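Local structure of hypothetical protein (Nostoc punctiforme, 2INB) at the interface of chains A and B. The protein is an XisH-family protein that acts with XisF and XisI in the site-specific recombination of nitrogen-fixation genes in cyanobacteria. Sequence-based numbering; all coordinates share one arbitrary frame. Chains: chain A/B, hypothetical protein.

The interface of chains A and B. Residues chain A 77, 81, 117, 121; chain B 78, 81-82, 85.
The side-chain amide of A:Asn121 meets methyl CG2 of B:Ile81, its ND2 lying 3.6 Å from that carbon. The site is part of a two-fold symmetric interface between two XisH-family chains, which may or may not be the biological dimer. The same ND2 of A:Asn121 gives its N-H to the backbone O of A:Met117 at 2.9 Å. This bond is nearly straight, 168° at the hydrogen. It uses a lone pair in the carbonyl plane, and the acceptor lies almost in the plane of the amide, which fixes the turn of the amide. B:Ile81 comes from helix 69-88, and its CG2 sits among A:Asn121, A:Met117 and A:Leu77. Selenomethionine A:Met117, from helix 112-120, folds back at its second and third torsions, and its methyl CE lies 3.8 Å from CG2 of B:Ile81. CD2 of A:Leu77 lies 3.9 Å from CG2 of B:Ile81. With CG opposite the backbone N (chi1 178°), the leucine side chain extends toward chain B, and CD2 is the methyl that reaches it. Replacing A:Asn121 by alanine would remove the amide, and is likely to leave the A:Met117 carbonyl without this N-H and a gap beside CG2 of B:Ile81. Next to this, A:Leu77 CD2 touches the amide of B:Asn82, 3.7 Å from its CG. The A:Met117 side chain runs antiparallel alongside that of B:Asn82, with CG of A:Met117 3.5 Å from OD1 of B:Asn82.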
# COMPACT_ATOMS: atom_id res chain seq x y z
N LEU A 77 0.61 2.72 3.55
CA LEU A 77 1.18 1.39 3.84
C LEU A 77 1.90 0.84 2.62
O LEU A 77 3.00 0.30 2.72
CB LEU A 77 0.06 0.45 4.28
CG LEU A 77 0.50 -0.98 4.56
CD1 LEU A 77 1.53 -0.99 5.77
CD2 LEU A 77 -0.74 -1.87 4.93
N ILE A 81 5.91 0.01 2.40
CA ILE A 81 6.48 -1.31 2.07
C ILE A 81 7.46 -1.18 0.90
O ILE A 81 8.58 -1.76 0.87
CB ILE A 81 5.33 -2.33 1.83
CG1 ILE A 81 4.68 -2.66 3.19
CG2 ILE A 81 5.84 -3.64 1.14
CD1 ILE A 81 3.38 -3.36 3.08
N MSE A 117 -2.50 -4.10 11.43
CA MSE A 117 -1.76 -4.04 10.16
C MSE A 117 -0.38 -3.36 10.25
O MSE A 117 0.55 -3.73 9.54
CB MSE A 117 -2.65 -3.41 9.06
CG MSE A 117 -4.02 -4.09 8.95
SE MSE A 117 -3.90 -6.04 8.74
CE MSE A 117 -2.66 -6.05 7.14
N ASN A 121 3.08 -5.77 9.54
CA ASN A 121 4.04 -5.30 8.54
C ASN A 121 5.26 -4.58 9.14
O ASN A 121 6.02 -3.94 8.38
CB ASN A 121 3.27 -4.43 7.54
CG ASN A 121 2.32 -5.27 6.74
OD1 ASN A 121 2.75 -5.97 5.79
ND2 ASN A 121 1.07 -5.29 7.14
N GLY B 78 -0.88 -1.66 -1.06
CA GLY B 78 -1.40 -1.39 0.31
C GLY B 78 -2.81 -1.93 0.46
O GLY B 78 -3.17 -2.56 1.49
N ILE B 81 -2.72 -5.73 0.75
CA ILE B 81 -2.28 -6.21 2.07
C ILE B 81 -3.41 -6.05 3.08
O ILE B 81 -3.70 -6.95 3.92
CB ILE B 81 -0.96 -5.49 2.47
CG1 ILE B 81 0.18 -6.05 1.60
CG2 ILE B 81 -0.63 -5.68 3.99
CD1 ILE B 81 1.43 -5.24 1.65
N ASN B 82 -4.05 -4.88 3.05
CA ASN B 82 -5.10 -4.62 4.03
C ASN B 82 -6.34 -5.47 3.78
O ASN B 82 -6.91 -6.03 4.74
CB ASN B 82 -5.42 -3.14 4.06
CG ASN B 82 -4.40 -2.33 4.80
OD1 ASN B 82 -3.74 -2.82 5.71
ND2 ASN B 82 -4.29 -1.04 4.44
N GLY B 85 -5.60 -9.01 4.89
CA GLY B 85 -5.69 -9.12 6.37
C GLY B 85 -7.09 -9.15 6.91
O GLY B 85 -7.44 -9.98 7.75